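Local atomic coordinates of regulator of Ty1 transposition protein 107 (Saccharomyces cerevisiae, PDB entry 3T7K), a protein that binds phosphorylated histone H2A through its C-terminal tandem BRCT repeats and takes part in the response to DNA damage. Residues C[23-28]-C[60-65]; C[134-139]-C[164-169]; C[149-154]-C[201-206]; C[46-51]-C[90-95]. One frame throughout, in Å; residues are numbered along the deposited sequence.

From the N terminus, strand 23-27 enters the parallel sheet of the first BRCT region, and interaction 1 closes a loop of 31 residues by pairing it with strand 62-64. Interaction 4 opens within that loop, at strand 48-50, and closes beyond it on helix 90-99, so the two contacts cross; they also touch, because strands 23-27 and 48-50 are neighbours. The second BRCT region repeats such a crossing: interaction 2 joins 134-139 to the end of helix 154-163, while interaction 3 starts between these segments and closes at 201-206. The pairs do not touch (centres of interactions 1 and 2 about 22 Å apart), although Lys-134 and His-164 bind Glu-81 and Leu-75 of the first region.

Interaction 1: residues C[23-28]-C[60-65]; sequences LKAVCT and LNCIFA
The parallel pairing at the centre of the sheet in this chain's first BRCT region sets Lys-24 to Thr-28 alongside Leu-60 to Ala-65. Its backbone bonds are firm towards the two ends and weak between them. Phe-64 N gives to Val-26 O at 3.0 Å, and Phe-64 O receives Thr-28 N, whereas Val-26 N to Cys-62 O, 3.4 Å, is weak. At the start Asn-61 N reaches Lys-24 O at 2.9 Å, and the Asn-61 side chain answers in return. Its chi1 of 62° sets CG between the backbone N and the carbonyl carbon; OD1 takes Lys-24 N at 3.0 Å from 40° above the amide plane, and ND2 binds Asp-22 O. An alanine here would probably leave Lys-24 N and Asp-22 O without these partners. Round the Phe-64 ring, Ala-25 CB comes to 3.3 Å from CE2, Cys-27 SG stands obliquely, and Cys-62 SG lies over one face near the rim. On the face of Val-26 and Ile-63, Val-26 CG1 and Leu-60 CD1 are tight at 3.4 Å, and Thr-28 CG2 and Ile-63 CD1 at 3.5 Å. Thr-28 OG1 bonds a modified side chain of the bound peptide, consistent with the phosphorylated residue of H2A. Strands 48-50 and 85-87 flank the pair; helix 90-99 packs on Phe-64, helix 72-77 on Ile-63 and Thr-28.

Interaction 2: residues C[134-139]-C[164-169]; sequences KVFERA and HGIEKI
Glu-137 and Gly-165 bring their CA atoms to 4.9 Å where the short, weakly bonded helix 135-138 passes the chain leaving helix 154-163. One backbone hydrogen bond joins the two segments, from Phe-136 N to His-164 O at 3.2 Å, with the donor nearly in line with the C=O bond. In this second BRCT region helix 154-163 finishes in a Schellman motif, with Gly-165 as its C-prime residue at a phi of 104°. Glycine suits the place twice over: at these backbone angles a CB would jam against the preceding carbonyl O, and it would come to 2.8 Å from Lys-134 CB, a clash.

The side chains gather round Phe-136. Its ring is held between Val-135 CG1 on one face and Ile-166 CD1 on the other, both offset toward the rim, while His-164 O lies at the ring edge, 3.3 Å from Phe-136 CD2. Phe-136 CB rests on Ile-166 CG1 at 3.8 Å, and beyond these segments the ring packs on Trp-231, Cys-232 and Ile-236 of helix 229-237. An alanine here would probably open a gap between Ile-166 and that helix, leaving the Ile-166 CD1 end without the ring it lies against. Two polar groups tie the contact to residues earlier in the chain: Lys-134 NZ forms a salt bridge with Glu-81, and His-164 NE2 binds Leu-75 O. On the other side of the imidazole, a water lies 2.7 Å from His-164 ND1 and accepts Val-135 N at 2.9 Å.

Interaction 3: residues C[149-154]-C[201-206]; sequences DIPGGV and IVTKAS
Asp-149 and Thr-203 cross obliquely, and the hydroxyl of the threonine gives a hydrogen bond to the carboxylate, Thr-203 OG1 to Asp-149 OD2 at 3.2 Å. The donor approaches from well above the carboxylate plane, 48° out of it. Thr-203 places OG1 anti to its own carbonyl carbon (chi1 -66°), and the same oxygen is packed by carbon atoms: Ile-150 CD1 lies 3.8 Å from Thr-203 OG1, and Pro-151 CD lies at 3.7 Å from it as the two side chains slide past each other in opposite directions. Deeper in, Ile-150 crosses Ile-201 at a slant, its CD1 3.9 Å from Ile-201 CG2.

Both segments lie where a strand passes into a helix in the second BRCT region, following the neighbouring parallel strands 143-147 and 198-201. The first makes a type II turn from Ile-150 to Gly-153, closed by Gly-153 N to Ile-150 O, and Gly-153 is then the N-cap of helix 154-163. Lys-204 has the same role for helix 205-218, where Gln-207 OE1 receives the backbone N of both Thr-203 and Lys-204. The amide of Gln-207 also turns NE2 to Asp-149 OD2 in a weak hydrogen bond, which makes that oxygen a shared acceptor. Lys-204 NZ stays 5.9 Å from Asp-149 OD1, too far for a salt bridge, though its charge may still favour the carboxylate.

Interaction 4: residues C[46-51]-C[90-95]; sequences LGIKIF and EFIIDL
Ile-48 and Leu-95 meet between strand 48-50 and helix 90-95, whose axes stay 12.5 Å apart at their closest and run at 126° to each other, so that side chains alone span the gap. No hydrogen bond joins the segments, and the contact is wholly apolar.

Ile-48 takes part in three of the four side-chain contacts. Its CG1 branch, anti to the carbonyl carbon, ends in CD1, which meets Leu-95 CD2 tip to tip at 3.4 Å, tighter than an ordinary van der Waals contact. The same methyl faces the edge of the Phe-91 ring, near the ring plane, with CE2 at 3.8 Å from Ile-48 CD1. The other branch, CG2, comes to 4.2 Å from Ile-92 CD1. Leu-95 holds CG anti to its backbone N (chi1 -176°) and divides its two methyls between partners: CD2 goes to Ile-48, while CD1 meets Leu-46 CD1 tip to tip at 4.1 Å. Phe-91 and Leu-95 stand one helical turn apart, with Leu-95 N bonded to Phe-91 O, and so grip the Ile-48 methyl from the same side of the helix.

Leu-46 and Ile-48 flank Gly-47, the C-prime residue of the Schellman motif that ends helix 37-45. Strand 48-50 is an outermost strand, within this chain, of the parallel BRCT sheet, bonded through its backbone to strand 23-27. Helix 90-99 lies across the sheet face that carries Leu-23, Ile-48 and Phe-64: Phe-91 also touches Leu-23 and Phe-64 and packs edge-to-face with Tyr-21, while Ile-92 reaches Phe-64 on strand 62-64.

Interaction 1: residues C[23-28]-C[60-65]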
loop_
_atom_site.group_PDB
_atom_site.type_symbol
_atom_site.label_atom_id
_atom_site.label_comp_id
_atom_site.label_asym_id
_atom_site.label_seq_id
_atom_site.Cartn_x
_atom_site.Cartn_y
_atom_site.Cartn_z
ATOM N N LEU C 23 4.155 -13.420 -7.671
ATOM C CA LEU C 23 2.810 -13.779 -7.233
ATOM C C LEU C 23 2.765 -13.862 -5.722
ATOM O O LEU C 23 3.612 -14.496 -5.101
ATOM C CB LEU C 23 2.386 -15.127 -7.836
ATOM C CG LEU C 23 2.410 -15.182 -9.361
ATOM C CD1 LEU C 23 1.947 -16.525 -9.838
ATOM C CD2 LEU C 23 1.529 -14.086 -9.960
ATOM N N LYS C 24 1.783 -13.199 -5.131
ATOM C CA LYS C 24 1.463 -13.402 -3.723
ATOM C C LYS C 24 0.038 -13.959 -3.720
ATOM O O LYS C 24 -0.922 -13.208 -3.863
ATOM C CB LYS C 24 1.565 -12.078 -2.945
ATOM C CG LYS C 24 2.989 -11.512 -2.856
ATOM C CD LYS C 24 2.975 -10.005 -2.620
ATOM C CE LYS C 24 2.358 -9.253 -3.806
ATOM N NZ LYS C 24 2.011 -7.808 -3.514
ATOM N N ALA C 25 -0.086 -15.278 -3.580
ATOM C CA ALA C 25 -1.360 -15.949 -3.811
ATOM C C ALA C 25 -1.952 -16.618 -2.564
ATOM O O ALA C 25 -1.267 -16.811 -1.545
ATOM C CB ALA C 25 -1.213 -16.971 -4.917
ATOM N N VAL C 26 -3.237 -16.955 -2.655
ATOM C CA VAL C 26 -3.808 -17.974 -1.809
ATOM C C VAL C 26 -4.412 -18.963 -2.785
ATOM O O VAL C 26 -4.691 -18.596 -3.914
ATOM C CB VAL C 26 -4.863 -17.413 -0.812
ATOM C CG1 VAL C 26 -4.212 -16.375 0.096
ATOM C CG2 VAL C 26 -6.038 -16.809 -1.555
ATOM N N CYS C 27 -4.551 -20.223 -2.379
ATOM C CA CYS C 27 -5.285 -21.194 -3.172
ATOM C C CYS C 27 -6.605 -21.446 -2.482
ATOM O O CYS C 27 -6.679 -21.397 -1.255
ATOM C CB CYS C 27 -4.537 -22.512 -3.228
ATOM S SG CYS C 27 -2.868 -22.313 -3.848
ATOM N N THR C 28 -7.632 -21.713 -3.276
ATOM C CA THR C 28 -8.943 -22.086 -2.754
ATOM C C THR C 28 -9.430 -23.169 -3.695
ATOM O O THR C 28 -9.231 -23.063 -4.908
ATOM C CB THR C 28 -9.905 -20.867 -2.704
ATOM O OG1 THR C 28 -11.145 -21.235 -2.082
ATOM C CG2 THR C 28 -10.179 -20.320 -4.102
ATOM N N LEU C 60 -1.838 -9.515 -1.181
ATOM C CA LEU C 60 -1.986 -10.590 -2.146
ATOM C C LEU C 60 -2.415 -10.006 -3.485
ATOM O O LEU C 60 -3.090 -8.981 -3.530
ATOM C CB LEU C 60 -3.012 -11.604 -1.665
ATOM C CG LEU C 60 -2.778 -12.088 -0.236
ATOM C CD1 LEU C 60 -3.949 -12.951 0.241
ATOM C CD2 LEU C 60 -1.481 -12.837 -0.134
ATOM N N ASN C 61 -2.014 -10.652 -4.576
ATOM C CA ASN C 61 -2.389 -10.171 -5.899
ATOM C C ASN C 61 -2.887 -11.298 -6.792
ATOM O O ASN C 61 -3.185 -11.089 -7.959
ATOM C CB ASN C 61 -1.212 -9.435 -6.561
ATOM C CG ASN C 61 0.001 -10.338 -6.790
ATOM O OD1 ASN C 61 -0.101 -11.559 -6.736
ATOM N ND2 ASN C 61 1.159 -9.728 -7.047
ATOM N N CYS C 62 -2.991 -12.497 -6.239
ATOM C CA CYS C 62 -3.271 -13.664 -7.052
ATOM C C CYS C 62 -4.142 -14.677 -6.330
ATOM O O CYS C 62 -4.091 -14.812 -5.110
ATOM C CB CYS C 62 -1.941 -14.320 -7.451
ATOM S SG CYS C 62 -2.084 -15.802 -8.459
ATOM N N ILE C 63 -4.938 -15.412 -7.090
ATOM C CA ILE C 63 -5.691 -16.514 -6.525
ATOM C C ILE C 63 -5.595 -17.703 -7.449
ATOM O O ILE C 63 -5.747 -17.559 -8.653
ATOM C CB ILE C 63 -7.185 -16.153 -6.310
ATOM C CG1 ILE C 63 -7.969 -17.396 -5.903
ATOM C CG2 ILE C 63 -7.797 -15.575 -7.567
ATOM C CD1 ILE C 63 -8.517 -17.314 -4.504
ATOM N N PHE C 64 -5.301 -18.867 -6.883
ATOM C CA PHE C 64 -5.339 -20.118 -7.625
ATOM C C PHE C 64 -6.627 -20.850 -7.296
ATOM O O PHE C 64 -6.925 -21.082 -6.130
ATOM C CB PHE C 64 -4.148 -21.001 -7.255
ATOM C CG PHE C 64 -2.815 -20.446 -7.711
ATOM C CD1 PHE C 64 -2.421 -20.557 -9.032
ATOM C CD2 PHE C 64 -1.974 -19.810 -6.816
ATOM C CE1 PHE C 64 -1.196 -20.040 -9.454
ATOM C CE2 PHE C 64 -0.756 -19.290 -7.231
ATOM C CZ PHE C 64 -0.373 -19.403 -8.554
ATOM N N ALA C 65 -7.379 -21.215 -8.326
ATOM C CA ALA C 65 -8.634 -21.932 -8.152
ATOM C C ALA C 65 -8.972 -22.611 -9.460
ATOM O O ALA C 65 -8.706 -22.072 -10.529
ATOM C CB ALA C 65 -9.768 -20.970 -7.741
#

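Interaction 2: residues C[134-139]-C[164-169]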
loop_
_atom_site.group_PDB
_atom_site.type_symbol
_atom_site.label_atom_id
_atom_site.label_comp_id
_atom_site.label_asym_id
_atom_site.label_seq_id
_atom_site.Cartn_x
_atom_site.Cartn_y
_atom_site.Cartn_z
ATOM N N LYS C 134 -14.549 0.076 -2.789
ATOM C CA LYS C 134 -15.050 -1.296 -2.761
ATOM C C LYS C 134 -16.496 -1.339 -3.270
ATOM O O LYS C 134 -17.169 -0.327 -3.312
ATOM C CB LYS C 134 -14.968 -1.883 -1.362
ATOM C CG LYS C 134 -13.605 -1.857 -0.765
ATOM C CD LYS C 134 -12.650 -2.745 -1.534
ATOM C CE LYS C 134 -11.353 -2.874 -0.749
ATOM N NZ LYS C 134 -10.271 -3.480 -1.553
ATOM N N VAL C 135 -16.948 -2.522 -3.657
ATOM C CA VAL C 135 -18.169 -2.661 -4.425
ATOM C C VAL C 135 -19.371 -2.139 -3.614
ATOM O O VAL C 135 -20.194 -1.412 -4.141
ATOM C CB VAL C 135 -18.379 -4.125 -4.890
ATOM C CG1 VAL C 135 -18.399 -5.066 -3.699
ATOM C CG2 VAL C 135 -19.664 -4.262 -5.714
ATOM N N PHE C 136 -19.438 -2.465 -2.328
ATOM C CA PHE C 136 -20.576 -2.013 -1.511
ATOM C C PHE C 136 -20.426 -0.572 -1.087
ATOM O O PHE C 136 -21.410 0.148 -0.882
ATOM C CB PHE C 136 -20.748 -2.897 -0.297
ATOM C CG PHE C 136 -21.143 -4.285 -0.634
ATOM C CD1 PHE C 136 -22.367 -4.542 -1.220
ATOM C CD2 PHE C 136 -20.304 -5.336 -0.365
ATOM C CE1 PHE C 136 -22.740 -5.829 -1.528
ATOM C CE2 PHE C 136 -20.669 -6.628 -0.672
ATOM C CZ PHE C 136 -21.888 -6.871 -1.260
ATOM N N GLU C 137 -19.175 -0.148 -0.966
ATOM C CA GLU C 137 -18.894 1.237 -0.698
ATOM C C GLU C 137 -19.392 2.092 -1.856
ATOM O O GLU C 137 -20.037 3.123 -1.639
ATOM C CB GLU C 137 -17.394 1.425 -0.475
ATOM C CG GLU C 137 -16.971 2.852 -0.486
ATOM C CD GLU C 137 -15.482 3.019 -0.325
ATOM O OE1 GLU C 137 -14.728 2.017 -0.425
ATOM O OE2 GLU C 137 -15.078 4.171 -0.097
ATOM N N ARG C 138 -19.090 1.664 -3.083
ATOM C CA ARG C 138 -19.641 2.285 -4.288
ATOM C C ARG C 138 -21.161 2.334 -4.299
ATOM O O ARG C 138 -21.748 3.224 -4.920
ATOM C CB ARG C 138 -19.245 1.497 -5.541
ATOM C CG ARG C 138 -17.883 1.761 -6.037
ATOM C CD ARG C 138 -17.722 1.360 -7.499
ATOM N NE ARG C 138 -17.641 -0.082 -7.740
ATOM C CZ ARG C 138 -16.638 -0.863 -7.359
ATOM N NH1 ARG C 138 -15.620 -0.364 -6.660
ATOM N NH2 ARG C 138 -16.654 -2.153 -7.670
ATOM N N ALA C 139 -21.799 1.348 -3.676
ATOM C CA ALA C 139 -23.254 1.219 -3.739
ATOM C C ALA C 139 -23.941 1.953 -2.604
ATOM O O ALA C 139 -25.167 1.896 -2.469
ATOM C CB ALA C 139 -23.659 -0.252 -3.719
ATOM N N HIS C 164 -15.348 -6.113 1.503
ATOM C CA HIS C 164 -15.867 -5.480 0.301
ATOM C C HIS C 164 -16.551 -4.138 0.584
ATOM O O HIS C 164 -17.417 -3.689 -0.172
ATOM C CB HIS C 164 -16.799 -6.430 -0.473
ATOM C CG HIS C 164 -16.079 -7.436 -1.322
ATOM N ND1 HIS C 164 -15.625 -7.149 -2.596
ATOM C CD2 HIS C 164 -15.745 -8.727 -1.089
ATOM C CE1 HIS C 164 -15.036 -8.215 -3.104
ATOM N NE2 HIS C 164 -15.097 -9.189 -2.210
ATOM N N GLY C 165 -16.148 -3.498 1.677
ATOM C CA GLY C 165 -16.503 -2.114 1.903
ATOM C C GLY C 165 -17.607 -1.855 2.914
ATOM O O GLY C 165 -17.960 -0.713 3.162
ATOM N N ILE C 166 -18.165 -2.910 3.486
ATOM C CA ILE C 166 -19.128 -2.749 4.572
ATOM C C ILE C 166 -18.412 -2.497 5.917
ATOM O O ILE C 166 -17.570 -3.283 6.348
ATOM C CB ILE C 166 -20.071 -3.970 4.637
ATOM C CG1 ILE C 166 -20.805 -4.101 3.294
ATOM C CG2 ILE C 166 -21.053 -3.846 5.813
ATOM C CD1 ILE C 166 -22.096 -4.918 3.342
ATOM N N GLU C 167 -18.738 -1.387 6.568
ATOM C CA GLU C 167 -18.041 -1.007 7.799
ATOM C C GLU C 167 -18.661 -1.584 9.076
ATOM O O GLU C 167 -17.949 -1.966 10.001
ATOM C CB GLU C 167 -17.924 0.514 7.894
ATOM C CG GLU C 167 -16.721 1.061 7.132
ATOM C CD GLU C 167 -17.018 2.349 6.389
ATOM O OE1 GLU C 167 -17.756 3.202 6.926
ATOM O OE2 GLU C 167 -16.513 2.504 5.258
ATOM N N LYS C 168 -19.986 -1.648 9.135
ATOM C CA LYS C 168 -20.639 -2.195 10.314
ATOM C C LYS C 168 -21.586 -3.333 9.958
ATOM O O LYS C 168 -22.465 -3.188 9.095
ATOM C CB LYS C 168 -21.391 -1.105 11.082
ATOM C CG LYS C 168 -20.501 -0.031 11.679
ATOM C CD LYS C 168 -21.105 0.509 12.972
ATOM C CE LYS C 168 -20.355 1.737 13.478
ATOM N NZ LYS C 168 -20.895 2.226 14.784
ATOM N N ILE C 169 -21.393 -4.459 10.636
ATOM C CA ILE C 169 -22.226 -5.637 10.485
ATOM C C ILE C 169 -22.960 -5.861 11.795
ATOM O O ILE C 169 -22.371 -6.319 12.772
ATOM C CB ILE C 169 -21.387 -6.893 10.238
ATOM C CG1 ILE C 169 -20.462 -6.700 9.032
ATOM C CG2 ILE C 169 -22.307 -8.094 10.047
ATOM C CD1 ILE C 169 -21.215 -6.538 7.747
HETATM O O HOH W 1 -14.968 -4.686 -3.472
#

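Interaction 3: residues C[149-154]-C[201-206]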
loop_
_atom_site.group_PDB
_atom_site.type_symbol
_atom_site.label_atom_id
_atom_site.label_comp_id
_atom_site.label_asym_id
_atom_site.label_seq_id
_atom_site.Cartn_x
_atom_site.Cartn_y
_atom_site.Cartn_z
ATOM N N ASP C 149 -28.872 -16.456 11.741
ATOM C CA ASP C 149 -28.965 -17.804 11.185
ATOM C C ASP C 149 -28.563 -17.880 9.715
ATOM O O ASP C 149 -29.020 -18.761 8.983
ATOM C CB ASP C 149 -30.377 -18.379 11.369
ATOM C CG ASP C 149 -31.404 -17.716 10.471
ATOM O OD1 ASP C 149 -32.593 -18.106 10.541
ATOM O OD2 ASP C 149 -31.034 -16.802 9.700
ATOM N N ILE C 150 -27.725 -16.947 9.279
ATOM C CA ILE C 150 -27.261 -16.952 7.902
ATOM C C ILE C 150 -26.299 -18.122 7.695
ATOM O O ILE C 150 -25.370 -18.311 8.475
ATOM C CB ILE C 150 -26.588 -15.606 7.515
ATOM C CG1 ILE C 150 -26.487 -15.468 5.993
ATOM C CG2 ILE C 150 -25.226 -15.452 8.195
ATOM C CD1 ILE C 150 -27.773 -15.002 5.302
ATOM N N PRO C 151 -26.556 -18.940 6.666
ATOM C CA PRO C 151 -25.680 -20.042 6.246
ATOM C C PRO C 151 -24.245 -19.591 5.959
ATOM O O PRO C 151 -24.023 -18.697 5.140
ATOM C CB PRO C 151 -26.352 -20.560 4.965
ATOM C CG PRO C 151 -27.469 -19.582 4.656
ATOM C CD PRO C 151 -27.841 -18.968 5.954
ATOM N N GLY C 152 -23.290 -20.232 6.624
ATOM C CA GLY C 152 -21.893 -19.834 6.577
ATOM C C GLY C 152 -21.517 -19.239 7.922
ATOM O O GLY C 152 -20.352 -19.278 8.347
ATOM N N GLY C 153 -22.522 -18.695 8.608
ATOM C CA GLY C 153 -22.301 -18.083 9.905
ATOM C C GLY C 153 -21.830 -16.645 9.786
ATOM O O GLY C 153 -21.099 -16.294 8.865
ATOM N N VAL C 154 -22.254 -15.815 10.732
ATOM C CA VAL C 154 -22.014 -14.384 10.662
ATOM C C VAL C 154 -20.546 -13.980 10.639
ATOM O O VAL C 154 -20.202 -12.934 10.101
ATOM C CB VAL C 154 -22.696 -13.647 11.825
ATOM C CG1 VAL C 154 -24.197 -13.905 11.793
ATOM C CG2 VAL C 154 -22.093 -14.071 13.149
ATOM N N ILE C 201 -29.936 -8.417 5.530
ATOM C CA ILE C 201 -29.666 -9.617 4.775
ATOM C C ILE C 201 -30.376 -10.686 5.549
ATOM O O ILE C 201 -30.181 -10.809 6.753
ATOM C CB ILE C 201 -28.168 -9.947 4.742
ATOM C CG1 ILE C 201 -27.406 -8.839 4.017
ATOM C CG2 ILE C 201 -27.942 -11.278 4.050
ATOM C CD1 ILE C 201 -25.876 -9.031 4.019
ATOM N N VAL C 202 -31.230 -11.439 4.874
ATOM C CA VAL C 202 -32.089 -12.368 5.575
ATOM C C VAL C 202 -32.083 -13.727 4.916
ATOM O O VAL C 202 -31.577 -13.886 3.807
ATOM C CB VAL C 202 -33.549 -11.835 5.675
ATOM C CG1 VAL C 202 -33.581 -10.541 6.478
ATOM C CG2 VAL C 202 -34.147 -11.636 4.299
ATOM N N THR C 203 -32.647 -14.696 5.629
ATOM C CA THR C 203 -32.775 -16.074 5.176
ATOM C C THR C 203 -34.229 -16.438 4.843
ATOM O O THR C 203 -34.500 -17.043 3.807
ATOM C CB THR C 203 -32.278 -17.046 6.270
ATOM O OG1 THR C 203 -30.864 -16.880 6.460
ATOM C CG2 THR C 203 -32.579 -18.485 5.884
ATOM N N LYS C 204 -35.163 -16.057 5.716
ATOM C CA LYS C 204 -36.542 -16.545 5.618
ATOM C C LYS C 204 -37.571 -15.460 5.298
ATOM O O LYS C 204 -37.408 -14.302 5.681
ATOM C CB LYS C 204 -36.960 -17.222 6.927
ATOM C CG LYS C 204 -36.090 -18.379 7.368
ATOM C CD LYS C 204 -36.455 -18.803 8.794
ATOM C CE LYS C 204 -37.956 -19.000 8.935
ATOM N NZ LYS C 204 -38.381 -19.287 10.336
ATOM N N ALA C 205 -38.648 -15.855 4.622
ATOM C CA ALA C 205 -39.775 -14.966 4.395
ATOM C C ALA C 205 -40.364 -14.581 5.746
ATOM O O ALA C 205 -40.949 -13.507 5.905
ATOM C CB ALA C 205 -40.820 -15.646 3.534
ATOM N N SER C 206 -40.198 -15.462 6.722
ATOM C CA SER C 206 -40.680 -15.207 8.073
ATOM C C SER C 206 -39.976 -13.991 8.653
ATOM O O SER C 206 -40.469 -13.357 9.592
ATOM C CB SER C 206 -40.415 -16.419 8.968
ATOM O OG SER C 206 -39.261 -16.231 9.773
#

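Interaction 4: residues C[46-51]-C[90-95]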
loop_
_atom_site.group_PDB
_atom_site.type_symbol
_atom_site.label_atom_id
_atom_site.label_comp_id
_atom_site.label_asym_id
_atom_site.label_seq_id
_atom_site.Cartn_x
_atom_site.Cartn_y
_atom_site.Cartn_z
ATOM N N LEU C 46 11.198 -18.487 -7.535
ATOM C CA LEU C 46 10.611 -17.982 -8.768
ATOM C C LEU C 46 9.649 -16.830 -8.502
ATOM O O LEU C 46 8.864 -16.460 -9.372
ATOM C CB LEU C 46 9.891 -19.100 -9.533
ATOM C CG LEU C 46 10.764 -20.289 -9.960
ATOM C CD1 LEU C 46 9.920 -21.440 -10.510
ATOM C CD2 LEU C 46 11.763 -19.872 -10.992
ATOM N N GLY C 47 9.720 -16.252 -7.307
ATOM C CA GLY C 47 8.865 -15.132 -6.964
ATOM C C GLY C 47 7.391 -15.491 -6.857
ATOM O O GLY C 47 6.527 -14.677 -7.179
ATOM N N ILE C 48 7.110 -16.715 -6.430
ATOM C CA ILE C 48 5.759 -17.137 -6.112
ATOM C C ILE C 48 5.703 -17.524 -4.627
ATOM O O ILE C 48 6.428 -18.440 -4.180
ATOM C CB ILE C 48 5.355 -18.370 -6.925
ATOM C CG1 ILE C 48 5.482 -18.105 -8.424
ATOM C CG2 ILE C 48 3.942 -18.786 -6.570
ATOM C CD1 ILE C 48 5.255 -19.336 -9.262
ATOM N N LYS C 49 4.847 -16.828 -3.879
ATOM C CA LYS C 49 4.628 -17.071 -2.451
ATOM C C LYS C 49 3.159 -17.365 -2.239
ATOM O O LYS C 49 2.300 -16.628 -2.749
ATOM C CB LYS C 49 5.021 -15.840 -1.623
ATOM C CG LYS C 49 6.365 -15.268 -2.012
ATOM C CD LYS C 49 7.023 -14.490 -0.874
ATOM C CE LYS C 49 6.478 -13.081 -0.733
ATOM N NZ LYS C 49 7.378 -12.258 0.126
ATOM N N ILE C 50 2.875 -18.436 -1.501
ATOM C CA ILE C 50 1.506 -18.865 -1.244
ATOM C C ILE C 50 1.193 -18.816 0.251
ATOM O O ILE C 50 1.800 -19.543 1.042
ATOM C CB ILE C 50 1.272 -20.281 -1.781
ATOM C CG1 ILE C 50 1.700 -20.340 -3.251
ATOM C CG2 ILE C 50 -0.174 -20.678 -1.633
ATOM C CD1 ILE C 50 1.151 -21.533 -4.001
ATOM N N PHE C 51 0.262 -17.943 0.629
ATOM C CA PHE C 51 -0.114 -17.766 2.027
ATOM C C PHE C 51 -1.260 -18.691 2.388
ATOM O O PHE C 51 -2.042 -19.109 1.520
ATOM C CB PHE C 51 -0.491 -16.310 2.298
ATOM C CG PHE C 51 0.579 -15.344 1.907
ATOM C CD1 PHE C 51 1.342 -14.709 2.867
ATOM C CD2 PHE C 51 0.849 -15.094 0.570
ATOM C CE1 PHE C 51 2.347 -13.823 2.498
ATOM C CE2 PHE C 51 1.854 -14.213 0.203
ATOM C CZ PHE C 51 2.594 -13.577 1.168
ATOM N N GLU C 90 -3.363 -25.584 -12.604
ATOM C CA GLU C 90 -2.524 -26.148 -13.660
ATOM C C GLU C 90 -1.243 -25.319 -13.895
ATOM O O GLU C 90 -0.222 -25.843 -14.356
ATOM C CB GLU C 90 -3.331 -26.262 -14.957
ATOM C CG GLU C 90 -4.228 -27.493 -15.061
ATOM C CD GLU C 90 -5.550 -27.370 -14.290
ATOM O OE1 GLU C 90 -5.692 -26.460 -13.436
ATOM O OE2 GLU C 90 -6.454 -28.202 -14.542
ATOM N N PHE C 91 -1.300 -24.026 -13.588
ATOM C CA PHE C 91 -0.120 -23.175 -13.693
ATOM C C PHE C 91 1.012 -23.719 -12.836
ATOM O O PHE C 91 2.099 -24.008 -13.337
ATOM C CB PHE C 91 -0.419 -21.739 -13.277
ATOM C CG PHE C 91 0.813 -20.879 -13.160
ATOM C CD1 PHE C 91 1.364 -20.277 -14.282
ATOM C CD2 PHE C 91 1.421 -20.679 -11.935
ATOM C CE1 PHE C 91 2.505 -19.486 -14.178
ATOM C CE2 PHE C 91 2.560 -19.898 -11.820
ATOM C CZ PHE C 91 3.106 -19.303 -12.947
ATOM N N ILE C 92 0.755 -23.827 -11.537
ATOM C CA ILE C 92 1.735 -24.345 -10.598
ATOM C C ILE C 92 2.124 -25.779 -10.960
ATOM O O ILE C 92 3.279 -26.197 -10.804
ATOM C CB ILE C 92 1.188 -24.321 -9.164
ATOM C CG1 ILE C 92 0.862 -22.893 -8.740
ATOM C CG2 ILE C 92 2.184 -24.928 -8.204
ATOM C CD1 ILE C 92 2.078 -22.071 -8.430
ATOM N N ILE C 93 1.154 -26.535 -11.454
ATOM C CA ILE C 93 1.413 -27.925 -11.799
ATOM C C ILE C 93 2.379 -27.987 -12.983
ATOM O O ILE C 93 3.430 -28.609 -12.900
ATOM C CB ILE C 93 0.104 -28.704 -12.087
ATOM C CG1 ILE C 93 -0.699 -28.897 -10.796
ATOM C CG2 ILE C 93 0.406 -30.066 -12.687
ATOM C CD1 ILE C 93 -2.005 -29.631 -11.007
ATOM N N ASP C 94 2.021 -27.332 -14.080
ATOM C CA ASP C 94 2.883 -27.293 -15.258
ATOM C C ASP C 94 4.257 -26.736 -14.932
ATOM O O ASP C 94 5.271 -27.210 -15.449
ATOM C CB ASP C 94 2.245 -26.462 -16.360
ATOM C CG ASP C 94 1.027 -27.129 -16.944
ATOM O OD1 ASP C 94 0.784 -28.300 -16.579
ATOM O OD2 ASP C 94 0.328 -26.494 -17.769
ATOM N N LEU C 95 4.269 -25.731 -14.064
ATOM C CA LEU C 95 5.495 -25.077 -13.645
ATOM C C LEU C 95 6.434 -26.068 -12.985
ATOM O O LEU C 95 7.585 -26.240 -13.412
ATOM C CB LEU C 95 5.179 -23.932 -12.690
ATOM C CG LEU C 95 6.363 -23.089 -12.236
ATOM C CD1 LEU C 95 7.283 -22.767 -13.416
ATOM C CD2 LEU C 95 5.860 -21.823 -11.564
#